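Local coordinates for protein transcriptional activator TenA-1 (Sulfolobus solfataricus P2, PDB 2QZC) that is a putative TenA-like thiaminase with the all-helical heme oxygenase-like fold and probably acts in thiamin degradation or salvage, at residues K24-F27 against I28-R32; F202-A205 against S206-D210; T166-K169 against K170-A174; K129-V132 against A133-P136. All coordinates share one frame; numbering follows the deposited sequence. Where two conformers were deposited one is given.

Interaction 1: K24-F27 against I28-R32; sequences KHEF and ILKMR
Leu29 N and Lys30 N donate to His25 O (3.0 Å) and Glu26 O, opening helix 26-32 just after the chain leaves the preceding helix at Lys24. This is an N-capped helix start: His25 stands at the N-cap and its imidazole ND1 accepts from Phe27 N at 3.0 Å, almost straight (171°) and in the ring plane, so a first-turn amide finds a partner. The far nitrogen, NE2, bonds to Asp204 on helix 186-208, which holds the ring from both ends. One turn on, selenomethionine Met31 reaches back to the Phe27 ring in a Met-aromatic contact. Its chain bends at chi3 (-67°) and lays CE at the ring edge, near its plane, with SE oblique at 5.1 Å from the ring centroid; the Trp203 indole stacks on the Phe27 ring, and the Tyr44 ring also meets it. On the outer side, Glu26 and Lys30 run side by side in the same direction; in the conformer given, Glu26 CG comes 4.1 Å from Lys30 CD, while the charged ends stay apart and Lys30 NZ bonds Ser35. Leu29 CG packs on the carbonyl of the residue before the cap, 3.6 Å from Lys24 O.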
loop_
_atom_site.group_PDB
_atom_site.type_symbol
_atom_site.label_atom_id
_atom_site.label_comp_id
_atom_site.label_asym_id
_atom_site.label_seq_id
_atom_site.Cartn_x
_atom_site.Cartn_y
_atom_site.Cartn_z
ATOM N N LYS A 24 -12.369 25.606 11.007
ATOM C CA LYS A 24 -13.378 26.244 11.874
ATOM C C LYS A 24 -14.700 26.386 11.123
ATOM O O LYS A 24 -15.521 27.262 11.431
ATOM C CB LYS A 24 -12.894 27.613 12.401
ATOM C CG LYS A 24 -11.603 27.565 13.151
ATOM C CD LYS A 24 -11.191 28.976 13.651
ATOM C CE LYS A 24 -10.012 28.896 14.646
ATOM N NZ LYS A 24 -9.680 30.236 15.159
ATOM N N HIS A 25 -14.959 25.480 10.165
ATOM C CA HIS A 25 -16.199 25.506 9.386
ATOM C C HIS A 25 -17.438 25.359 10.294
ATOM O O HIS A 25 -17.369 24.694 11.323
ATOM C CB HIS A 25 -16.192 24.318 8.390
ATOM C CG HIS A 25 -17.193 24.436 7.292
ATOM N ND1 HIS A 25 -18.534 24.123 7.434
ATOM C CD2 HIS A 25 -17.018 24.799 6.000
ATOM C CE1 HIS A 25 -19.139 24.339 6.277
ATOM N NE2 HIS A 25 -18.238 24.756 5.390
ATOM N N GLU A 26 -18.541 25.976 9.873
ATOM C CA GLU A 26 -19.851 25.851 10.538
ATOM C C GLU A 26 -20.147 24.402 10.945
ATOM O O GLU A 26 -20.609 24.133 12.053
ATOM C CB GLU A 26 -20.948 26.357 9.611
ATOM C CG GLU A 26 -22.379 26.216 10.139
ATOM C CD GLU A 26 -23.432 26.771 9.198
ATOM O OE1 GLU A 26 -23.096 27.329 8.129
ATOM O OE2 GLU A 26 -24.624 26.620 9.549
ATOM N N PHE A 27 -19.907 23.457 10.041
ATOM C CA PHE A 27 -20.154 22.035 10.302
ATOM C C PHE A 27 -19.418 21.602 11.575
ATOM O O PHE A 27 -19.980 20.902 12.416
ATOM C CB PHE A 27 -19.683 21.195 9.101
ATOM C CG PHE A 27 -20.021 19.727 9.179
ATOM C CD1 PHE A 27 -19.248 18.831 9.942
ATOM C CD2 PHE A 27 -21.052 19.197 8.423
ATOM C CE1 PHE A 27 -19.524 17.453 9.959
ATOM C CE2 PHE A 27 -21.338 17.832 8.441
ATOM C CZ PHE A 27 -20.570 16.958 9.225
ATOM N N ILE A 28 -18.147 21.975 11.679
ATOM C CA ILE A 28 -17.308 21.648 12.834
ATOM C C ILE A 28 -17.763 22.369 14.107
ATOM O O ILE A 28 -17.785 21.755 15.188
ATOM C CB ILE A 28 -15.833 21.981 12.531
ATOM C CG1 ILE A 28 -15.343 20.986 11.461
ATOM C CG2 ILE A 28 -14.946 21.987 13.807
ATOM C CD1 ILE A 28 -14.068 21.496 10.759
ATOM N N LEU A 29 -18.119 23.647 13.987
ATOM C CA LEU A 29 -18.631 24.405 15.141
ATOM C C LEU A 29 -19.893 23.761 15.684
ATOM O O LEU A 29 -20.072 23.705 16.913
ATOM C CB LEU A 29 -18.902 25.861 14.760
ATOM C CG LEU A 29 -17.725 26.687 14.224
ATOM C CD1 LEU A 29 -18.122 28.176 13.906
ATOM C CD2 LEU A 29 -16.514 26.598 15.159
ATOM N N LYS A 30 -20.749 23.237 14.801
ATOM C CA LYS A 30 -21.988 22.567 15.210
ATOM C C LYS A 30 -21.714 21.186 15.796
ATOM O O LYS A 30 -22.492 20.708 16.624
ATOM C CB LYS A 30 -23.026 22.526 14.109
ATOM C CG LYS A 30 -23.477 23.919 13.678
ATOM C CD LYS A 30 -24.614 23.898 12.684
ATOM C CE LYS A 30 -25.954 23.610 13.377
ATOM N NZ LYS A 30 -26.352 24.624 14.442
HETATM N N MSE A 31 -20.628 20.518 15.373
HETATM C CA MSE A 31 -20.214 19.277 16.059
HETATM C C MSE A 31 -19.748 19.585 17.493
HETATM O O MSE A 31 -20.090 18.872 18.437
HETATM C CB MSE A 31 -19.108 18.493 15.308
HETATM C CG MSE A 31 -19.644 17.752 14.137
HETATM SE SE MSE A 31 -18.373 16.403 13.518
HETATM C CE MSE A 31 -17.065 17.532 12.911
ATOM N N ARG A 32 -18.961 20.643 17.630
ATOM C CA ARG A 32 -18.383 21.035 18.924
ATOM C C ARG A 32 -19.480 21.422 19.914
ATOM O O ARG A 32 -19.352 21.065 21.091
ATOM C CB ARG A 32 -17.381 22.183 18.768
ATOM C CG ARG A 32 -16.800 22.751 20.085
ATOM C CD ARG A 32 -16.042 21.746 20.862
ATOM N NE ARG A 32 -15.561 22.302 22.125
ATOM C CZ ARG A 32 -16.299 22.450 23.226
ATOM N NH1 ARG A 32 -17.596 22.148 23.263
ATOM N NH2 ARG A 32 -15.729 22.955 24.326
#

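Interaction 2: F202-A205 against S206-D210; sequences FWDA and SLRKD
Asp204 O lies over the centre of one face of the Arg208 guanidinium, 3.8 Å above its plane, and Ala205 N stands over the same face nearer the rim. At the edge, in the plane, are the Asp210 carboxylate and water 2. Arg208 grips Asp210 side-on with two nitrogens: NE to OD1 at 2.8 Å and NH2 to OD2 at 2.9 Å, both nearly straight and both reaching the syn side of the carboxylate. A bend at chi3 (-64°) folds the arginine back over the last turn of helix 186-208 and brings NH1 to 3.6 Å from Asp204 CB. In the conformer of Asp204 given, water 2 donates to Asp204 OD2 and accepts from Arg208 NH1; His25 is the other partner of this carboxylate. The Phe202 ring has water 1 over one face, offset toward the rim; that water donates to Phe202 O and also bonds Ser206 OG.

The helix ends here in a Schellman motif. Lys209 takes a positive phi (50°), its N bonds Ser206 O, and Asp210 N returns to Ala205 O at 3.0 Å. The turn carries the Asp210 side chain back beside Ala205, with OD2 3.2 Å from Ala205 CB. Ser206 and Phe202 face helix 38-63, and Leu207 packs against helix 26-32. The paired charges, closed over the helix end, probably steady the turn in which the helix stops; the negative carboxylate also lies beside the backbone carbonyl end of the helix, where the arginine would offset its charge.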
loop_
_atom_site.group_PDB
_atom_site.type_symbol
_atom_site.label_atom_id
_atom_site.label_comp_id
_atom_site.label_asym_id
_atom_site.label_seq_id
_atom_site.Cartn_x
_atom_site.Cartn_y
_atom_site.Cartn_z
ATOM N N PHE A 202 -16.757 20.206 0.890
ATOM C CA PHE A 202 -17.253 18.904 1.407
ATOM C C PHE A 202 -18.179 19.112 2.614
ATOM O O PHE A 202 -19.263 18.521 2.687
ATOM C CB PHE A 202 -16.048 18.005 1.784
ATOM C CG PHE A 202 -16.356 16.537 1.842
ATOM C CD1 PHE A 202 -16.936 15.957 2.954
ATOM C CD2 PHE A 202 -16.044 15.721 0.760
ATOM C CE1 PHE A 202 -17.274 14.549 2.950
ATOM C CE2 PHE A 202 -16.308 14.357 0.789
ATOM C CZ PHE A 202 -16.940 13.791 1.871
ATOM N N TRP A 203 -17.767 19.997 3.513
ATOM C CA TRP A 203 -18.620 20.315 4.671
ATOM C C TRP A 203 -19.864 21.064 4.208
ATOM O O TRP A 203 -20.953 20.820 4.733
ATOM C CB TRP A 203 -17.896 21.198 5.669
ATOM C CG TRP A 203 -16.657 20.802 6.352
ATOM C CD1 TRP A 203 -15.530 21.576 6.462
ATOM C CD2 TRP A 203 -16.401 19.621 7.115
ATOM N NE1 TRP A 203 -14.615 20.958 7.252
ATOM C CE2 TRP A 203 -15.092 19.743 7.634
ATOM C CE3 TRP A 203 -17.147 18.447 7.388
ATOM C CZ2 TRP A 203 -14.472 18.734 8.424
ATOM C CZ3 TRP A 203 -16.565 17.476 8.156
ATOM C CH2 TRP A 203 -15.209 17.640 8.687
ATOM N N ASP A 204 -19.720 22.023 3.286
ATOM C CA ASP A 204 -20.843 22.796 2.671
ATOM C C ASP A 204 -21.909 21.819 2.113
ATOM O O ASP A 204 -23.125 21.949 2.321
ATOM C CB ASP A 204 -20.409 23.674 1.432
ATOM C CG ASP A 204 -19.463 24.899 1.731
ATOM O OD1 ASP A 204 -19.392 25.333 2.883
ATOM O OD2 ASP A 204 -18.772 25.413 0.753
ATOM N N ALA A 205 -21.433 20.857 1.335
ATOM C CA ALA A 205 -22.295 19.904 0.642
ATOM C C ALA A 205 -23.050 19.000 1.611
ATOM O O ALA A 205 -24.195 18.592 1.323
ATOM C CB ALA A 205 -21.476 19.076 -0.354
ATOM N N SER A 206 -22.433 18.711 2.762
ATOM C CA SER A 206 -23.082 17.916 3.802
ATOM C C SER A 206 -24.154 18.765 4.502
ATOM O O SER A 206 -25.261 18.270 4.730
ATOM C CB SER A 206 -22.067 17.315 4.767
ATOM O OG SER A 206 -21.376 16.222 4.164
ATOM N N LEU A 207 -23.858 20.021 4.857
ATOM C CA LEU A 207 -24.901 20.883 5.472
ATOM C C LEU A 207 -26.146 21.013 4.582
ATOM O O LEU A 207 -27.269 21.054 5.076
ATOM C CB LEU A 207 -24.323 22.260 5.833
ATOM C CG LEU A 207 -23.302 22.317 6.953
ATOM C CD1 LEU A 207 -22.733 23.751 7.116
ATOM C CD2 LEU A 207 -23.895 21.827 8.281
ATOM N N ARG A 208 -25.952 21.044 3.264
ATOM C CA ARG A 208 -27.037 21.167 2.299
ATOM C C ARG A 208 -27.657 19.828 1.919
ATOM O O ARG A 208 -28.717 19.810 1.267
ATOM C CB ARG A 208 -26.517 21.799 1.004
ATOM C CG ARG A 208 -26.044 23.241 1.107
ATOM C CD ARG A 208 -25.819 23.824 -0.267
ATOM N NE ARG A 208 -24.750 23.132 -0.994
ATOM C CZ ARG A 208 -23.506 23.562 -1.177
ATOM N NH1 ARG A 208 -23.084 24.722 -0.741
ATOM N NH2 ARG A 208 -22.639 22.801 -1.841
ATOM N N LYS A 209 -27.008 18.705 2.258
ATOM C CA LYS A 209 -27.374 17.386 1.766
ATOM C C LYS A 209 -27.527 17.426 0.241
ATOM O O LYS A 209 -28.577 17.087 -0.313
ATOM C CB LYS A 209 -28.596 16.794 2.483
ATOM C CG LYS A 209 -28.326 16.560 3.961
ATOM C CD LYS A 209 -29.347 15.632 4.652
ATOM C CE LYS A 209 -30.750 16.093 4.499
ATOM N NZ LYS A 209 -31.650 15.011 5.069
ATOM N N ASP A 210 -26.444 17.810 -0.445
ATOM C CA ASP A 210 -26.442 17.914 -1.909
ATOM C C ASP A 210 -26.805 16.607 -2.611
ATOM O O ASP A 210 -26.575 15.532 -2.081
ATOM C CB ASP A 210 -25.084 18.341 -2.452
ATOM C CG ASP A 210 -24.758 19.799 -2.265
ATOM O OD1 ASP A 210 -25.672 20.628 -1.951
ATOM O OD2 ASP A 210 -23.569 20.129 -2.522
HETATM O O HOH W 1 -20.021 16.143 1.498
HETATM O O HOH W 2 -20.317 25.366 -1.434
#

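Interaction 3: T166-K169 against K170-A174; sequences TEYK and KRIEA
Tyr168 and Ile172, one turn apart on helix 166-179, set their side chains at a slant to each other, and the Ile172 CD1 methyl approaches the tyrosine ring obliquely, 3.7 Å from CE2. The ring leaves the helix with CG opposite the backbone N (chi1 -169°), and Ile172 curls its CG1 branch until CG1 and CD1 lie along the CE2 side. Both side chains turn to helix 127-148: Tyr168 OH bonds Met138 O, and Ile172 packs on Met138 and Phe139. The rings of Phe162 and Tyr163 meet Tyr168 edge-to-face.

On the exposed side, Glu167 and Lys170 are also inclined to one another. Glu167 bends at chi2 (-50°) to bring its carboxylate round to the lysine, whose chain stays extended beyond CG. Lys170 NZ donates to Glu167 OE2 at 3.1 Å, on the syn side and 15° out of the carboxylate plane, in a salt bridge between residues three apart; Lys170 CD also packs 3.6 Å from OE2. Arg171 runs extended from CG to NE, its CD 4.2 Å from Tyr168 CD1, and Tyr168 CA lies at the edge of the guanidinium, near its plane. Lys169 instead points its NZ to helix 127-148, where Asp146 and Ser142 receive it, and to Tyr163 O.

The inner side thus combines apolar packing with the polar ends of Tyr168 and Lys169. The buried phenol places its one hydroxyl on a carbonyl of the neighbouring helix, beside the rings of Phe162 and Tyr163, whereas the single-oxygen salt bridge sits among exposed residues, where solvent would probably weaken it.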
loop_
_atom_site.group_PDB
_atom_site.type_symbol
_atom_site.label_atom_id
_atom_site.label_comp_id
_atom_site.label_asym_id
_atom_site.label_seq_id
_atom_site.Cartn_x
_atom_site.Cartn_y
_atom_site.Cartn_z
ATOM N N THR A 166 -3.528 8.880 19.813
ATOM C CA THR A 166 -2.086 8.823 19.588
ATOM C C THR A 166 -1.765 8.046 18.306
ATOM O O THR A 166 -0.816 8.414 17.613
ATOM C CB THR A 166 -1.303 8.290 20.824
ATOM O OG1 THR A 166 -1.921 7.091 21.296
ATOM C CG2 THR A 166 -1.314 9.349 21.916
ATOM N N GLU A 167 -2.544 7.010 17.970
ATOM C CA GLU A 167 -2.305 6.274 16.729
ATOM C C GLU A 167 -2.523 7.140 15.488
ATOM O O GLU A 167 -1.751 7.020 14.538
ATOM C CB GLU A 167 -3.062 4.940 16.656
ATOM C CG GLU A 167 -2.457 3.853 17.625
ATOM C CD GLU A 167 -0.891 3.641 17.531
ATOM O OE1 GLU A 167 -0.334 3.318 16.438
ATOM O OE2 GLU A 167 -0.222 3.805 18.588
ATOM N N TYR A 168 -3.504 8.036 15.528
ATOM C CA TYR A 168 -3.673 8.958 14.402
ATOM C C TYR A 168 -2.527 9.963 14.376
ATOM O O TYR A 168 -1.994 10.250 13.287
ATOM C CB TYR A 168 -5.022 9.664 14.457
ATOM C CG TYR A 168 -5.326 10.410 13.164
ATOM C CD1 TYR A 168 -5.810 9.709 12.053
ATOM C CD2 TYR A 168 -5.199 11.794 13.083
ATOM C CE1 TYR A 168 -6.071 10.380 10.851
ATOM C CE2 TYR A 168 -5.462 12.464 11.886
ATOM C CZ TYR A 168 -5.910 11.747 10.793
ATOM O OH TYR A 168 -6.188 12.385 9.607
ATOM N N LYS A 169 -2.112 10.488 15.533
ATOM C CA LYS A 169 -0.991 11.433 15.551
ATOM C C LYS A 169 0.295 10.823 14.992
ATOM O O LYS A 169 1.068 11.510 14.312
ATOM C CB LYS A 169 -0.718 12.012 16.943
ATOM C CG LYS A 169 -1.920 12.670 17.623
ATOM C CD LYS A 169 -2.829 13.489 16.744
ATOM C CE LYS A 169 -3.885 14.202 17.567
ATOM N NZ LYS A 169 -4.935 14.878 16.728
ATOM N N LYS A 170 0.508 9.523 15.250
ATOM C CA LYS A 170 1.675 8.798 14.701
ATOM C C LYS A 170 1.607 8.736 13.178
ATOM O O LYS A 170 2.635 8.861 12.490
ATOM C CB LYS A 170 1.804 7.389 15.303
ATOM C CG LYS A 170 2.273 7.377 16.733
ATOM C CD LYS A 170 2.326 5.932 17.217
ATOM C CE LYS A 170 2.811 5.828 18.654
ATOM N NZ LYS A 170 2.720 4.419 19.158
ATOM N N ARG A 171 0.395 8.536 12.640
ATOM C CA ARG A 171 0.205 8.557 11.189
ATOM C C ARG A 171 0.597 9.930 10.632
ATOM O O ARG A 171 1.305 10.005 9.611
ATOM C CB ARG A 171 -1.241 8.306 10.785
ATOM C CG ARG A 171 -1.757 6.909 10.822
ATOM C CD ARG A 171 -3.175 6.944 10.192
ATOM N NE ARG A 171 -3.868 5.664 10.169
ATOM C CZ ARG A 171 -4.451 5.065 11.206
ATOM N NH1 ARG A 171 -4.378 5.556 12.446
ATOM N NH2 ARG A 171 -5.071 3.903 11.006
ATOM N N ILE A 172 0.130 10.991 11.284
ATOM C CA ILE A 172 0.446 12.361 10.854
ATOM C C ILE A 172 1.951 12.610 10.908
ATOM O O ILE A 172 2.534 13.201 10.007
ATOM C CB ILE A 172 -0.340 13.444 11.609
ATOM C CG1 ILE A 172 -1.840 13.199 11.484
ATOM C CG2 ILE A 172 0.086 14.847 11.181
ATOM C CD1 ILE A 172 -2.369 13.069 10.038
ATOM N N GLU A 173 2.601 12.159 11.981
ATOM C CA GLU A 173 4.049 12.309 12.051
ATOM C C GLU A 173 4.775 11.654 10.880
ATOM O O GLU A 173 5.695 12.249 10.341
ATOM C CB GLU A 173 4.584 11.762 13.383
ATOM C CG GLU A 173 4.199 12.632 14.553
ATOM C CD GLU A 173 4.495 12.033 15.933
ATOM O OE1 GLU A 173 4.934 10.862 16.035
ATOM O OE2 GLU A 173 4.228 12.762 16.907
ATOM N N ALA A 174 4.342 10.450 10.482
ATOM C CA ALA A 174 4.953 9.750 9.348
ATOM C C ALA A 174 4.730 10.523 8.021
ATOM O O ALA A 174 5.619 10.606 7.177
ATOM C CB ALA A 174 4.420 8.327 9.244
#

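Interaction 4: K129-V132 against A133-P136; sequences KFLV and AWTP
Phe130 and Trp134 pack one turn apart in helix 127-148 of this heme oxygenase-like bundle, their rings near parallel but slid apart so that they barely overlap; most of the contact is buried. The Phe130 ring and the five-membered ring of Trp134 are 4.9 Å apart at their centroids, planes at 28°. Both side chains leave the helix with CG trans to the backbone N (chi1 170° for Phe130), which carries them to the same flank. Phe130 then places CE2 3.4 Å above one face of the indole, toward the rim, while Trp134 CB sits over a face of the phenyl ring in a CH-pi contact, 4.1 Å from its centroid. Leu131 brings CD1 to the indole edge, near its plane, 4.0 Å from Trp134 CE3. Helix 38-63 adjoins both rings, with Ala58 and Ala62 at Phe130 and Met55 and Leu59 at Trp134; Leu131 and Trp134 also reach Ile175 of helix 166-179.

The backbone kinks at Pro136, which has no N-H to give to the turn before; its CD instead lies against Val132 O. Just ahead of it the amide of Thr135 makes only weak bonds, to Leu131 O and Val132 O. Its side chain supplies a stronger one, with OG1 turned back along the helix. The hydroxyl donates to a carbonyl that also takes a weak bond from Trp134 N, Thr135 OG1 standing 2.7 Å from Leu131 O, tilted 34° from the carbonyl plane.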
loop_
_atom_site.group_PDB
_atom_site.type_symbol
_atom_site.label_atom_id
_atom_site.label_comp_id
_atom_site.label_asym_id
_atom_site.label_seq_id
_atom_site.Cartn_x
_atom_site.Cartn_y
_atom_site.Cartn_z
ATOM N N LYS A 129 3.370 15.453 -5.540
ATOM C CA LYS A 129 2.101 16.158 -5.813
ATOM C C LYS A 129 0.947 15.520 -5.049
ATOM O O LYS A 129 0.110 16.223 -4.487
ATOM C CB LYS A 129 1.824 16.189 -7.312
ATOM C CG LYS A 129 2.818 17.029 -8.108
ATOM C CD LYS A 129 2.486 17.106 -9.573
ATOM C CE LYS A 129 3.545 17.914 -10.322
ATOM N NZ LYS A 129 3.291 17.888 -11.781
ATOM N N PHE A 130 0.874 14.191 -5.043
ATOM C CA PHE A 130 -0.157 13.519 -4.270
ATOM C C PHE A 130 -0.038 13.849 -2.787
ATOM O O PHE A 130 -1.027 14.141 -2.112
ATOM C CB PHE A 130 -0.155 12.003 -4.469
ATOM C CG PHE A 130 -1.050 11.286 -3.487
ATOM C CD1 PHE A 130 -2.428 11.298 -3.668
ATOM C CD2 PHE A 130 -0.538 10.753 -2.274
ATOM C CE1 PHE A 130 -3.266 10.711 -2.728
ATOM C CE2 PHE A 130 -1.393 10.200 -1.339
ATOM C CZ PHE A 130 -2.737 10.185 -1.576
ATOM N N LEU A 131 1.179 13.752 -2.246
ATOM C CA LEU A 131 1.420 14.009 -0.822
ATOM C C LEU A 131 0.951 15.390 -0.404
ATOM O O LEU A 131 0.279 15.527 0.614
ATOM C CB LEU A 131 2.920 13.758 -0.510
ATOM C CG LEU A 131 3.372 13.924 0.903
ATOM C CD1 LEU A 131 2.613 13.042 1.905
ATOM C CD2 LEU A 131 4.895 13.654 0.911
ATOM N N VAL A 132 1.262 16.400 -1.210
ATOM C CA VAL A 132 0.797 17.745 -0.939
ATOM C C VAL A 132 -0.745 17.793 -1.034
ATOM O O VAL A 132 -1.401 18.406 -0.163
ATOM C CB VAL A 132 1.492 18.795 -1.821
ATOM C CG1 VAL A 132 0.878 20.160 -1.711
ATOM C CG2 VAL A 132 3.002 18.835 -1.461
ATOM N N ALA A 133 -1.332 17.142 -2.055
ATOM C CA ALA A 133 -2.789 17.131 -2.193
ATOM C C ALA A 133 -3.513 16.449 -1.053
ATOM O O ALA A 133 -4.652 16.775 -0.760
ATOM C CB ALA A 133 -3.167 16.468 -3.516
ATOM N N TRP A 134 -2.869 15.466 -0.440
ATOM C CA TRP A 134 -3.413 14.640 0.628
ATOM C C TRP A 134 -3.262 15.255 2.020
ATOM O O TRP A 134 -4.008 14.920 2.932
ATOM C CB TRP A 134 -2.648 13.296 0.572
ATOM C CG TRP A 134 -3.117 12.204 1.449
ATOM C CD1 TRP A 134 -4.403 11.865 1.724
ATOM C CD2 TRP A 134 -2.294 11.261 2.154
ATOM N NE1 TRP A 134 -4.432 10.744 2.526
ATOM C CE2 TRP A 134 -3.161 10.349 2.814
ATOM C CE3 TRP A 134 -0.912 11.087 2.262
ATOM C CZ2 TRP A 134 -2.673 9.294 3.647
ATOM C CZ3 TRP A 134 -0.423 10.027 3.056
ATOM C CH2 TRP A 134 -1.305 9.157 3.712
ATOM N N THR A 135 -2.325 16.187 2.190
ATOM C CA THR A 135 -2.007 16.733 3.519
ATOM C C THR A 135 -3.162 17.486 4.170
ATOM O O THR A 135 -3.389 17.279 5.345
ATOM C CB THR A 135 -0.712 17.540 3.464
ATOM O OG1 THR A 135 0.347 16.636 3.124
ATOM C CG2 THR A 135 -0.398 18.142 4.841
ATOM N N PRO A 136 -3.942 18.314 3.417
ATOM C CA PRO A 136 -5.058 19.000 4.108
ATOM C C PRO A 136 -6.055 18.085 4.809
ATOM O O PRO A 136 -6.428 18.333 5.965
ATOM C CB PRO A 136 -5.693 19.805 2.972
ATOM C CG PRO A 136 -4.506 20.123 2.079
ATOM C CD PRO A 136 -3.754 18.843 2.049
#

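In the fold
From the N terminus, interaction 1 starts helix 26-32, interaction 4 lies within helix 127-148, interaction 3 within helix 166-179, and interaction 2 ends helix 186-208. Each joins adjoining residues of one continuous stretch, so none closes a long loop, and the four follow in series without nesting or crossing. Interactions 1 and 2 touch directly, through His25 and Asp204 and through Trp203, which packs on His25, Phe27 and Ile28, tying the early helix to the last one. Interactions 3 and 4 do not touch, their centres about 16 Å apart, yet their helices pack together, as helix 127-148 also does with helices 38-63 and 186-208.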